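Translation initiation factor eif-2b-like protein (Chaetomium thermophilum, PDB 4ZEO) probably acts in translation initiation as the delta subunit of eIF2B, the heterodecameric complex that exchanges GDP for GTP on eIF2. Local coordinates at residues Ile272-Ala277 with Leu299-Lys304; Gln278-Gly283 with Glu305-Asn310; Thr285-Gly290 with Ser353-Gly358; Val311-Asp316 with Ile334-Ser339. All blocks are in the same frame, centred on the assembly; numbering follows the deposited sequence.

Contact 1: residues Ile272-Ala277 with Leu299-Lys304; sequences IARNAA and LLRARK
Arg-301 lies against Ala-277 through its aliphatic stem, with Arg-301 CG 3.6 Å from Ala-277 CB. The same methyl also meets the next residue of helix 293-304, Ala-277 CB standing 4.2 Å from Ala-302 CB. Two alanines at this point let the backbones come close: the CA atoms of Ala-277 and Ala-302 are 5.1 Å apart, while the axes of the short segments approach to 8.4 Å at a crossing angle of -60°. Beyond CG the Arg-301 chain bends, chi2 of 78° placing CD off the extended line, and the guanidinium then arrives beside Arg-274. Arg-301 NH2 is 3.4 Å from Arg-274 CD and sits over one face of the Arg-274 guanidinium, toward its rim, with the two planes 27° apart. Arg-274 NE and Arg-301 NH2, at 3.5 Å, are both donors and cannot bond to each other.

A second shell positions both groups. Glu-305 OE2 forms a salt bridge with Arg-301 NE, and Tyr-270 OH is hydrogen-bonded to Arg-274 NH1. Further back along helix 246-277, Ala-273 packs on Lys-297 and Thr-298 of helix 293-304. The contact therefore joins an apolar alanine seam to a pair of like charges, and the carboxylate of Glu-305 is likely to offset part of their repulsion.

Contact 2: residues Gln278-Gly283 with Glu305-Asn310; sequences QSINDG and EGKSFN
Ile-280 and Phe-309 form the buried side of this contact: Ile-280 CG2 sits over one face of the ring, 4.1 Å from its centroid and 20° off the normal. Beside them Lys-307 NZ donates to Ile-280 O, approaching almost in line with the carbonyl, after an extended chain that carries the amine across from the other loop. The same amine has a salt bridge to Glu-305 OE1 at 3.5 Å, a hydrogen bond to Ala-277 O, and a further bond to a water, so several acceptors share its charge.

The opposite end is more exposed and is held by polar groups. Asp-282 OD1 takes two donors from one residue: Ser-308 N at 2.6 Å, nearly straight at 175°, and Ser-308 OG at 3.0 Å, which comes from above the carboxylate plane. In return Gly-283 N donates to Ser-308 O at 2.8 Å.

Gly-306, at positive phi, closes helix 293-304 in a Schellman motif and turns the chain toward this pairing. The two loops thus lead from helices 246-277 and 293-304 into strands 285-289 and 310-314, with Ile-280 also reaching Phe-356 of strand 354-358 and Phe-309 packing on Leu-299 and Ala-302 of helix 293-304.

Contact 3: residues Thr285-Gly290 with Ser353-Gly358; sequences TIVTYG and SNVFLG
Thr-288 holds OG1 anti to its backbone N, chi1 -163°, which turns the hydroxyl across to Phe-356 O at 2.6 Å. Ile-286 has CG2 anti to its own N, and this branch reaches Phe-356 CD2 at 3.4 Å. Both pairs belong to neighbouring strands, 285-289 and 354-358, at the middle of a six-stranded parallel sheet whose order 3-2-1-4-5-6 is that of a Rossmann-like fold.

Backbone evidence for the parallel register is direct. Asn-354 N donates to Thr-285 O, Val-287 N to Asn-354 O, and Phe-356 N to Val-287 O, so Val-287 is bonded through both its N and its O. The axes of the two short strands are 33° apart, and past Val-287 the pattern changes: Tyr-289 N is 4.6 Å from Phe-356 O, and the Thr-288 hydroxyl serves that carbonyl instead. A valine in place of Thr-288 would probably leave Phe-356 O without its side-chain donor and weaken the join where the strands part.

On the sheet face that carries Val-287, its CB meets Val-355 CG2 at 3.9 Å and its CG2 touches Ser-353, whose own hydroxyl is bonded to Pro-350 O. On the face of Ile-286, the Phe-356 ring goes on to pack against Ile-389 and Leu-391 of strand 387-391. At the far end one water spans the gap, donating to Tyr-289 O at 3.2 Å and accepting from Gly-358 N at 3.0 Å.

Contact 4: residues Val311-Asp316 with Ile334-Ser339; sequences VTVLDD and IPVLYS
Val-311 and Val-313 lose the most surface here, packing on one face of a parallel strand pair that closes the beta-alpha-beta unit of strand 310-314, helix 321-331 and strand 336-338. Val-311 CG2 meets Ile-334 CG2 at 3.7 Å, and Val-313 CG2 lies equally near Val-336 CG1. In Val-311 chi1 of 174° sets CG1 anti to the backbone N, leaving CG2 anti to the carbonyl carbon; Val-313 is arranged alike, and in both CG2 points to the earlier part of the opposing segment. Leu-329 of the connecting helix covers Val-311 and Val-336 from the same face.

The same two valines carry the backbone register. Val-311 N donates to Pro-335 O and Val-311 O accepts from Leu-337 N; Val-313 N donates to Leu-337 O at 2.7 Å, and Val-313 O accepts from Ser-339 N at 2.8 Å. All four bonds are within 15° of straight. Ser-339, third in buried area, also touches Leu-314 CD2 through its CB at 4.1 Å.

Tyr-338 reaches from strand 336-338 to Asp-315, just past the end of strand 310-314, and its OH donates to Asp-315 OD1. A phenylalanine in its place would probably leave Asp-315 OD1 without this donor and the carboxylate freer to turn. Asp-315 OD2 has a weak bond to Gly-322 N of helix 321-331. Tyr-338 OH meets the anti lone pair of Asp-315 OD1 at 2.7 Å, the carboxylate turned 83° from the ring.

How the contacts relate
Contacts 1 and 2 are consecutive along the same two chain arms, their centres about 9 Å apart, and are stitched by Lys-307, whose NZ lies 2.7 Å from Ala-277 O. Contacts 3 and 4, also about 9 Å apart between centres, share one sheet: Ile-286 O is 2.7 Å from Thr-312 N, linking strands 285-289 and 310-314. Contact 4 is nested in the chain loop that contact 3 closes. The helix layer meets the sheet through Leu-299, whose CD2 lies 4.1 Å from Ile-286 CG2 and whose CD1 lies 4.1 Å from Val-311 CG2. Contacts 1 and 4 are the most separated, about 17 Å between centres.

Contact 1: residues Ile272-Ala277 with Leu299-Lys304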
loop_
_atom_site.group_PDB
_atom_site.type_symbol
_atom_site.label_atom_id
_atom_site.label_comp_id
_atom_site.label_asym_id
_atom_site.label_seq_id
_atom_site.Cartn_x
_atom_site.Cartn_y
_atom_site.Cartn_z
ATOM N N ILE A 272 -2.102 -5.883 10.436
ATOM C CA ILE A 272 -3.136 -4.852 10.275
ATOM C C ILE A 272 -4.531 -5.488 10.201
ATOM O O ILE A 272 -5.465 -5.045 10.872
ATOM C CB ILE A 272 -2.897 -3.984 9.005
ATOM C CG1 ILE A 272 -1.673 -3.080 9.193
ATOM C CG2 ILE A 272 -4.111 -3.116 8.705
ATOM C CD1 ILE A 272 -1.197 -2.387 7.901
ATOM N N ALA A 273 -4.672 -6.539 9.403
ATOM C CA ALA A 273 -5.978 -7.190 9.249
ATOM C C ALA A 273 -6.416 -7.787 10.581
ATOM O O ALA A 273 -7.571 -7.654 10.980
ATOM C CB ALA A 273 -5.933 -8.255 8.167
ATOM N N ARG A 274 -5.483 -8.416 11.285
ATOM C CA ARG A 274 -5.810 -9.024 12.565
ATOM C C ARG A 274 -6.155 -7.961 13.602
ATOM O O ARG A 274 -7.141 -8.065 14.313
ATOM C CB ARG A 274 -4.663 -9.893 13.071
ATOM C CG ARG A 274 -4.894 -10.368 14.471
ATOM C CD ARG A 274 -4.105 -11.621 14.776
ATOM N NE ARG A 274 -4.412 -12.110 16.111
ATOM C CZ ARG A 274 -3.915 -13.221 16.648
ATOM N NH1 ARG A 274 -3.075 -13.985 15.966
ATOM N NH2 ARG A 274 -4.259 -13.569 17.874
ATOM N N ASN A 275 -5.334 -6.935 13.694
ATOM C CA ASN A 275 -5.580 -5.918 14.698
ATOM C C ASN A 275 -6.819 -5.075 14.358
ATOM O O ASN A 275 -7.566 -4.697 15.254
ATOM C CB ASN A 275 -4.314 -5.072 14.886
ATOM C CG ASN A 275 -3.216 -5.846 15.598
ATOM O OD1 ASN A 275 -3.402 -7.017 15.934
ATOM N ND2 ASN A 275 -2.062 -5.217 15.801
ATOM N N ALA A 276 -7.072 -4.824 13.077
ATOM C CA ALA A 276 -8.291 -4.100 12.686
ATOM C C ALA A 276 -9.567 -4.928 12.938
ATOM O O ALA A 276 -10.603 -4.379 13.329
ATOM C CB ALA A 276 -8.219 -3.676 11.220
ATOM N N ALA A 277 -9.474 -6.241 12.727
ATOM C CA ALA A 277 -10.578 -7.166 12.969
ATOM C C ALA A 277 -10.999 -7.200 14.444
ATOM O O ALA A 277 -12.130 -7.587 14.784
ATOM C CB ALA A 277 -10.194 -8.572 12.495
ATOM N N LEU A 299 -12.059 -7.794 6.913
ATOM C CA LEU A 299 -13.420 -8.320 6.911
ATOM C C LEU A 299 -13.401 -9.844 6.838
ATOM O O LEU A 299 -14.155 -10.509 7.536
ATOM C CB LEU A 299 -14.234 -7.706 5.757
ATOM C CG LEU A 299 -14.433 -6.178 5.893
ATOM C CD1 LEU A 299 -15.231 -5.552 4.728
ATOM C CD2 LEU A 299 -15.110 -5.835 7.233
ATOM N N LEU A 300 -12.528 -10.404 6.009
ATOM C CA LEU A 300 -12.418 -11.867 5.939
ATOM C C LEU A 300 -11.910 -12.433 7.270
ATOM O O LEU A 300 -12.363 -13.477 7.719
ATOM C CB LEU A 300 -11.519 -12.302 4.766
ATOM C CG LEU A 300 -12.131 -11.981 3.385
ATOM C CD1 LEU A 300 -11.196 -12.324 2.214
ATOM C CD2 LEU A 300 -13.500 -12.628 3.199
ATOM N N ARG A 301 -11.005 -11.719 7.921
ATOM C CA ARG A 301 -10.481 -12.169 9.206
ATOM C C ARG A 301 -11.568 -12.206 10.296
ATOM O O ARG A 301 -11.700 -13.202 11.019
ATOM C CB ARG A 301 -9.311 -11.265 9.632
ATOM C CG ARG A 301 -8.743 -11.554 11.003
ATOM C CD ARG A 301 -7.853 -12.756 10.995
ATOM N NE ARG A 301 -7.431 -13.044 12.357
ATOM C CZ ARG A 301 -6.536 -13.968 12.710
ATOM N NH1 ARG A 301 -5.930 -14.730 11.804
ATOM N NH2 ARG A 301 -6.250 -14.120 13.991
ATOM N N ALA A 302 -12.371 -11.143 10.381
ATOM C CA ALA A 302 -13.421 -11.059 11.396
ATOM C C ALA A 302 -14.423 -12.174 11.218
ATOM O O ALA A 302 -14.853 -12.805 12.196
ATOM C CB ALA A 302 -14.115 -9.714 11.337
ATOM N N ARG A 303 -14.753 -12.451 9.961
ATOM C CA ARG A 303 -15.672 -13.538 9.643
ATOM C C ARG A 303 -15.080 -14.893 10.036
ATOM O O ARG A 303 -15.773 -15.729 10.609
ATOM C CB ARG A 303 -16.017 -13.536 8.155
ATOM C CG ARG A 303 -17.047 -14.583 7.763
ATOM C CD ARG A 303 -18.389 -14.232 8.374
ATOM N NE ARG A 303 -19.344 -15.321 8.258
ATOM C CZ ARG A 303 -20.023 -15.811 9.286
ATOM N NH1 ARG A 303 -19.831 -15.302 10.500
ATOM N NH2 ARG A 303 -20.885 -16.806 9.105
ATOM N N LYS A 304 -13.800 -15.106 9.742
ATOM C CA LYS A 304 -13.158 -16.360 10.119
ATOM C C LYS A 304 -13.107 -16.501 11.638
ATOM O O LYS A 304 -13.149 -17.609 12.155
ATOM C CB LYS A 304 -11.743 -16.466 9.523
ATOM C CG LYS A 304 -11.662 -17.430 8.335
ATOM C CD LYS A 304 -10.318 -17.363 7.635
ATOM C CE LYS A 304 -10.241 -16.097 6.772
ATOM N NZ LYS A 304 -8.956 -15.908 6.034
#

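Contact 2: residues Gln278-Gly283 with Glu305-Asn310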
loop_
_atom_site.group_PDB
_atom_site.type_symbol
_atom_site.label_atom_id
_atom_site.label_comp_id
_atom_site.label_asym_id
_atom_site.label_seq_id
_atom_site.Cartn_x
_atom_site.Cartn_y
_atom_site.Cartn_z
ATOM N N GLN A 278 -10.067 -6.851 15.323
ATOM C CA GLN A 278 -10.351 -6.732 16.755
ATOM C C GLN A 278 -11.405 -5.656 17.003
ATOM O O GLN A 278 -12.181 -5.736 17.952
ATOM C CB GLN A 278 -9.075 -6.417 17.531
ATOM C CG GLN A 278 -8.239 -7.631 17.828
ATOM C CD GLN A 278 -6.939 -7.266 18.507
ATOM O OE1 GLN A 278 -6.582 -6.089 18.595
ATOM N NE2 GLN A 278 -6.196 -8.273 18.939
ATOM N N SER A 279 -11.382 -4.625 16.171
ATOM C CA SER A 279 -12.345 -3.542 16.246
ATOM C C SER A 279 -13.752 -3.979 15.852
ATOM O O SER A 279 -14.723 -3.338 16.230
ATOM C CB SER A 279 -11.909 -2.377 15.372
ATOM O OG SER A 279 -11.101 -1.493 16.115
ATOM N N ILE A 280 -13.852 -5.012 15.023
ATOM C CA ILE A 280 -15.146 -5.507 14.589
ATOM C C ILE A 280 -15.774 -6.435 15.613
ATOM O O ILE A 280 -15.120 -7.315 16.140
ATOM C CB ILE A 280 -15.031 -6.177 13.225
ATOM C CG1 ILE A 280 -14.523 -5.140 12.220
ATOM C CG2 ILE A 280 -16.377 -6.752 12.784
ATOM C CD1 ILE A 280 -14.262 -5.675 10.875
ATOM N N ASN A 281 -17.053 -6.220 15.891
ATOM C CA ASN A 281 -17.757 -6.971 16.924
ATOM C C ASN A 281 -19.061 -7.508 16.388
ATOM O O ASN A 281 -19.533 -7.042 15.357
ATOM C CB ASN A 281 -18.040 -6.069 18.119
ATOM C CG ASN A 281 -16.786 -5.641 18.827
ATOM O OD1 ASN A 281 -16.002 -6.463 19.292
ATOM N ND2 ASN A 281 -16.543 -4.340 18.827
ATOM N N ASP A 282 -19.663 -8.452 17.101
ATOM C CA ASP A 282 -20.912 -9.050 16.637
ATOM C C ASP A 282 -22.011 -7.995 16.577
ATOM O O ASP A 282 -22.196 -7.222 17.517
ATOM C CB ASP A 282 -21.345 -10.185 17.560
ATOM C CG ASP A 282 -20.946 -11.537 17.041
ATOM O OD1 ASP A 282 -20.826 -11.676 15.813
ATOM O OD2 ASP A 282 -20.769 -12.465 17.854
ATOM N N GLY A 283 -22.749 -7.986 15.472
ATOM C CA GLY A 283 -23.820 -7.024 15.265
ATOM C C GLY A 283 -23.404 -5.687 14.665
ATOM O O GLY A 283 -24.232 -4.799 14.512
ATOM N N GLU A 305 -13.038 -15.378 12.347
ATOM C CA GLU A 305 -13.086 -15.381 13.805
ATOM C C GLU A 305 -14.484 -15.721 14.333
ATOM O O GLU A 305 -14.686 -15.871 15.539
ATOM C CB GLU A 305 -12.626 -14.031 14.345
ATOM C CG GLU A 305 -11.159 -13.794 14.138
ATOM C CD GLU A 305 -10.749 -12.373 14.412
ATOM O OE1 GLU A 305 -11.654 -11.511 14.482
ATOM O OE2 GLU A 305 -9.521 -12.111 14.529
ATOM N N GLY A 306 -15.452 -15.837 13.436
ATOM C CA GLY A 306 -16.789 -16.256 13.825
ATOM C C GLY A 306 -17.759 -15.105 14.030
ATOM O O GLY A 306 -18.899 -15.313 14.421
ATOM N N LYS A 307 -17.308 -13.887 13.758
ATOM C CA LYS A 307 -18.133 -12.705 13.964
ATOM C C LYS A 307 -19.202 -12.558 12.895
ATOM O O LYS A 307 -18.988 -12.861 11.727
ATOM C CB LYS A 307 -17.244 -11.463 14.014
ATOM C CG LYS A 307 -16.174 -11.595 15.086
ATOM C CD LYS A 307 -15.360 -10.368 15.205
ATOM C CE LYS A 307 -14.163 -10.582 16.090
ATOM N NZ LYS A 307 -13.522 -9.279 16.413
ATOM N N SER A 308 -20.367 -12.095 13.316
ATOM C CA SER A 308 -21.469 -11.848 12.403
ATOM C C SER A 308 -21.748 -10.354 12.329
ATOM O O SER A 308 -22.025 -9.696 13.332
ATOM C CB SER A 308 -22.710 -12.614 12.848
ATOM O OG SER A 308 -23.242 -12.063 14.036
ATOM N N PHE A 309 -21.650 -9.821 11.120
ATOM C CA PHE A 309 -21.730 -8.390 10.928
ATOM C C PHE A 309 -22.200 -8.093 9.518
ATOM O O PHE A 309 -22.213 -8.969 8.652
ATOM C CB PHE A 309 -20.376 -7.738 11.204
ATOM C CG PHE A 309 -19.232 -8.354 10.440
ATOM C CD1 PHE A 309 -18.554 -9.450 10.936
ATOM C CD2 PHE A 309 -18.815 -7.814 9.232
ATOM C CE1 PHE A 309 -17.511 -10.011 10.231
ATOM C CE2 PHE A 309 -17.763 -8.380 8.528
ATOM C CZ PHE A 309 -17.117 -9.473 9.034
ATOM N N ASN A 310 -22.599 -6.851 9.306
ATOM C CA ASN A 310 -23.085 -6.403 8.020
ATOM C C ASN A 310 -22.079 -5.506 7.356
ATOM O O ASN A 310 -21.340 -4.782 8.027
ATOM C CB ASN A 310 -24.408 -5.682 8.182
ATOM C CG ASN A 310 -25.533 -6.625 8.547
ATOM O OD1 ASN A 310 -25.626 -7.731 8.020
ATOM N ND2 ASN A 310 -26.408 -6.185 9.434
HETATM O O HOH W 1 -13.308 -8.204 18.839
#

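Contact 3: residues Thr285-Gly290 with Ser353-Gly358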
loop_
_atom_site.group_PDB
_atom_site.type_symbol
_atom_site.label_atom_id
_atom_site.label_comp_id
_atom_site.label_asym_id
_atom_site.label_seq_id
_atom_site.Cartn_x
_atom_site.Cartn_y
_atom_site.Cartn_z
ATOM N N THR A 285 -22.212 -2.855 11.886
ATOM C CA THR A 285 -22.377 -2.565 10.480
ATOM C C THR A 285 -21.163 -1.812 10.020
ATOM O O THR A 285 -20.785 -0.805 10.587
ATOM C CB THR A 285 -23.646 -1.772 10.165
ATOM O OG1 THR A 285 -24.789 -2.463 10.701
ATOM C CG2 THR A 285 -23.803 -1.657 8.659
ATOM N N ILE A 286 -20.538 -2.333 8.991
ATOM C CA ILE A 286 -19.313 -1.770 8.459
ATOM C C ILE A 286 -19.570 -1.125 7.113
ATOM O O ILE A 286 -20.280 -1.694 6.286
ATOM C CB ILE A 286 -18.213 -2.848 8.283
ATOM C CG1 ILE A 286 -18.105 -3.721 9.541
ATOM C CG2 ILE A 286 -16.906 -2.197 7.926
ATOM C CD1 ILE A 286 -17.481 -3.007 10.710
ATOM N N VAL A 287 -18.998 0.058 6.904
ATOM C CA VAL A 287 -19.081 0.724 5.619
ATOM C C VAL A 287 -17.690 0.820 4.991
ATOM O O VAL A 287 -16.696 1.083 5.670
ATOM C CB VAL A 287 -19.699 2.132 5.744
ATOM C CG1 VAL A 287 -19.814 2.776 4.356
ATOM C CG2 VAL A 287 -21.080 2.057 6.428
ATOM N N THR A 288 -17.591 0.527 3.702
ATOM C CA THR A 288 -16.329 0.756 3.027
ATOM C C THR A 288 -16.605 1.211 1.601
ATOM O O THR A 288 -17.763 1.175 1.144
ATOM C CB THR A 288 -15.410 -0.482 3.067
ATOM O OG1 THR A 288 -14.077 -0.069 2.749
ATOM C CG2 THR A 288 -15.877 -1.561 2.087
ATOM N N TYR A 289 -15.553 1.694 0.936
ATOM C CA TYR A 289 -15.656 2.265 -0.406
ATOM C C TYR A 289 -14.705 1.582 -1.387
ATOM O O TYR A 289 -13.489 1.572 -1.190
ATOM C CB TYR A 289 -15.366 3.761 -0.347
ATOM C CG TYR A 289 -15.418 4.496 -1.659
ATOM C CD1 TYR A 289 -16.614 4.626 -2.361
ATOM C CD2 TYR A 289 -14.270 5.060 -2.204
ATOM C CE1 TYR A 289 -16.670 5.314 -3.562
ATOM C CE2 TYR A 289 -14.312 5.743 -3.403
ATOM C CZ TYR A 289 -15.519 5.875 -4.076
ATOM O OH TYR A 289 -15.568 6.567 -5.272
ATOM N N GLY A 290 -15.272 1.027 -2.456
ATOM C CA GLY A 290 -14.503 0.340 -3.466
ATOM C C GLY A 290 -13.883 -0.909 -2.892
ATOM O O GLY A 290 -14.372 -1.457 -1.903
ATOM N N SER A 353 -22.723 2.974 12.448
ATOM C CA SER A 353 -21.851 2.193 11.560
ATOM C C SER A 353 -20.360 2.510 11.774
ATOM O O SER A 353 -20.000 3.551 12.338
ATOM C CB SER A 353 -22.219 2.415 10.082
ATOM O OG SER A 353 -21.757 3.679 9.610
ATOM N N ASN A 354 -19.491 1.612 11.316
ATOM C CA ASN A 354 -18.067 1.911 11.315
ATOM C C ASN A 354 -17.506 1.903 9.896
ATOM O O ASN A 354 -17.687 0.947 9.153
ATOM C CB ASN A 354 -17.307 0.894 12.171
ATOM C CG ASN A 354 -17.455 1.157 13.657
ATOM O OD1 ASN A 354 -16.871 2.087 14.198
ATOM N ND2 ASN A 354 -18.231 0.316 14.324
ATOM N N VAL A 355 -16.746 2.933 9.551
ATOM C CA VAL A 355 -16.213 3.051 8.213
ATOM C C VAL A 355 -14.735 2.636 8.217
ATOM O O VAL A 355 -13.944 3.169 8.983
ATOM C CB VAL A 355 -16.351 4.497 7.693
ATOM C CG1 VAL A 355 -15.686 4.642 6.355
ATOM C CG2 VAL A 355 -17.819 4.933 7.633
ATOM N N PHE A 356 -14.388 1.659 7.385
ATOM C CA PHE A 356 -13.011 1.217 7.224
ATOM C C PHE A 356 -12.576 1.590 5.828
ATOM O O PHE A 356 -13.211 1.209 4.860
ATOM C CB PHE A 356 -12.845 -0.295 7.418
ATOM C CG PHE A 356 -12.920 -0.754 8.847
ATOM C CD1 PHE A 356 -11.776 -1.099 9.539
ATOM C CD2 PHE A 356 -14.138 -0.871 9.491
ATOM C CE1 PHE A 356 -11.852 -1.537 10.869
ATOM C CE2 PHE A 356 -14.218 -1.300 10.821
ATOM C CZ PHE A 356 -13.086 -1.634 11.505
ATOM N N LEU A 357 -11.485 2.333 5.736
ATOM C CA LEU A 357 -10.947 2.784 4.465
ATOM C C LEU A 357 -9.465 2.445 4.310
ATOM O O LEU A 357 -8.722 2.380 5.293
ATOM C CB LEU A 357 -11.164 4.291 4.342
ATOM C CG LEU A 357 -12.443 4.932 3.771
ATOM C CD1 LEU A 357 -13.610 4.029 3.317
ATOM C CD2 LEU A 357 -12.904 6.166 4.574
ATOM N N GLY A 358 -9.046 2.252 3.065
ATOM C CA GLY A 358 -7.657 2.038 2.722
ATOM C C GLY A 358 -7.290 3.042 1.638
ATOM O O GLY A 358 -8.164 3.586 0.972
HETATM O O HOH W 2 -11.277 1.740 1.155
#

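Contact 4: residues Val311-Asp316 with Ile334-Ser339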
loop_
_atom_site.group_PDB
_atom_site.type_symbol
_atom_site.label_atom_id
_atom_site.label_comp_id
_atom_site.label_asym_id
_atom_site.label_seq_id
_atom_site.Cartn_x
_atom_site.Cartn_y
_atom_site.Cartn_z
ATOM N N VAL A 311 -22.006 -5.592 6.037
ATOM C CA VAL A 311 -21.115 -4.716 5.296
ATOM C C VAL A 311 -21.859 -3.956 4.213
ATOM O O VAL A 311 -22.653 -4.527 3.460
ATOM C CB VAL A 311 -19.938 -5.508 4.691
ATOM C CG1 VAL A 311 -19.102 -4.625 3.804
ATOM C CG2 VAL A 311 -19.096 -6.112 5.806
ATOM N N THR A 312 -21.623 -2.655 4.167
ATOM C CA THR A 312 -22.134 -1.829 3.101
ATOM C C THR A 312 -20.958 -1.458 2.231
ATOM O O THR A 312 -19.967 -0.922 2.709
ATOM C CB THR A 312 -22.852 -0.554 3.630
ATOM O OG1 THR A 312 -24.070 -0.928 4.280
ATOM C CG2 THR A 312 -23.184 0.407 2.485
ATOM N N VAL A 313 -21.053 -1.790 0.951
ATOM C CA VAL A 313 -19.995 -1.456 0.015
ATOM C C VAL A 313 -20.467 -0.398 -0.955
ATOM O O VAL A 313 -21.417 -0.601 -1.711
ATOM C CB VAL A 313 -19.499 -2.697 -0.754
ATOM C CG1 VAL A 313 -18.364 -2.314 -1.687
ATOM C CG2 VAL A 313 -19.028 -3.760 0.228
ATOM N N LEU A 314 -19.788 0.738 -0.914
ATOM C CA LEU A 314 -20.101 1.865 -1.768
ATOM C C LEU A 314 -19.102 1.848 -2.919
ATOM O O LEU A 314 -18.018 1.271 -2.769
ATOM C CB LEU A 314 -20.018 3.167 -0.973
ATOM C CG LEU A 314 -20.921 3.338 0.262
ATOM C CD1 LEU A 314 -20.486 4.536 1.090
ATOM C CD2 LEU A 314 -22.353 3.516 -0.142
ATOM N N ASP A 315 -19.442 2.422 -4.076
ATOM C CA ASP A 315 -18.501 2.342 -5.186
ATOM C C ASP A 315 -18.404 3.604 -6.015
ATOM O O ASP A 315 -19.187 4.543 -5.850
ATOM C CB ASP A 315 -18.861 1.183 -6.120
ATOM C CG ASP A 315 -17.631 0.362 -6.543
ATOM O OD1 ASP A 315 -17.839 -0.740 -7.083
ATOM O OD2 ASP A 315 -16.472 0.818 -6.357
ATOM N N ASP A 316 -17.395 3.619 -6.880
ATOM C CA ASP A 316 -17.248 4.604 -7.939
ATOM C C ASP A 316 -17.898 3.973 -9.170
ATOM O O ASP A 316 -17.469 2.903 -9.601
ATOM C CB ASP A 316 -15.761 4.916 -8.170
ATOM C CG ASP A 316 -15.516 5.996 -9.222
ATOM O OD1 ASP A 316 -16.307 6.157 -10.174
ATOM O OD2 ASP A 316 -14.478 6.671 -9.115
ATOM N N ILE A 334 -20.726 -13.290 4.497
ATOM C CA ILE A 334 -21.038 -11.963 5.007
ATOM C C ILE A 334 -22.174 -11.332 4.218
ATOM O O ILE A 334 -22.135 -11.320 2.987
ATOM C CB ILE A 334 -19.817 -11.033 4.920
ATOM C CG1 ILE A 334 -18.597 -11.664 5.621
ATOM C CG2 ILE A 334 -20.144 -9.661 5.492
ATOM C CD1 ILE A 334 -17.275 -10.955 5.355
ATOM N N PRO A 335 -23.205 -10.824 4.924
ATOM C CA PRO A 335 -24.298 -10.113 4.257
ATOM C C PRO A 335 -23.807 -8.763 3.754
ATOM O O PRO A 335 -23.302 -7.975 4.555
ATOM C CB PRO A 335 -25.353 -9.941 5.361
ATOM C CG PRO A 335 -24.922 -10.811 6.473
ATOM C CD PRO A 335 -23.433 -10.917 6.374
ATOM N N VAL A 336 -23.947 -8.497 2.458
ATOM C CA VAL A 336 -23.421 -7.264 1.889
ATOM C C VAL A 336 -24.488 -6.465 1.139
ATOM O O VAL A 336 -25.265 -7.016 0.349
ATOM C CB VAL A 336 -22.250 -7.543 0.922
ATOM C CG1 VAL A 336 -21.723 -6.236 0.324
ATOM C CG2 VAL A 336 -21.130 -8.306 1.629
ATOM N N LEU A 337 -24.515 -5.164 1.415
ATOM C CA LEU A 337 -25.330 -4.208 0.682
ATOM C C LEU A 337 -24.434 -3.424 -0.272
ATOM O O LEU A 337 -23.485 -2.760 0.140
ATOM C CB LEU A 337 -26.045 -3.276 1.645
ATOM C CG LEU A 337 -27.082 -2.298 1.118
ATOM C CD1 LEU A 337 -28.119 -3.017 0.276
ATOM C CD2 LEU A 337 -27.717 -1.596 2.308
ATOM N N TYR A 338 -24.712 -3.528 -1.556
ATOM C CA TYR A 338 -23.845 -2.922 -2.547
ATOM C C TYR A 338 -24.476 -1.719 -3.236
ATOM O O TYR A 338 -25.595 -1.786 -3.736
ATOM C CB TYR A 338 -23.447 -3.949 -3.614
ATOM C CG TYR A 338 -22.633 -3.324 -4.706
ATOM C CD1 TYR A 338 -21.312 -2.974 -4.473
ATOM C CD2 TYR A 338 -23.182 -3.048 -5.955
ATOM C CE1 TYR A 338 -20.544 -2.382 -5.456
ATOM C CE2 TYR A 338 -22.418 -2.451 -6.956
ATOM C CZ TYR A 338 -21.095 -2.128 -6.695
ATOM O OH TYR A 338 -20.305 -1.548 -7.659
ATOM N N SER A 339 -23.724 -0.637 -3.317
ATOM C CA SER A 339 -24.168 0.519 -4.062
ATOM C C SER A 339 -23.104 0.871 -5.092
ATOM O O SER A 339 -21.925 0.987 -4.747
ATOM C CB SER A 339 -24.438 1.692 -3.129
ATOM O OG SER A 339 -25.233 2.652 -3.788
#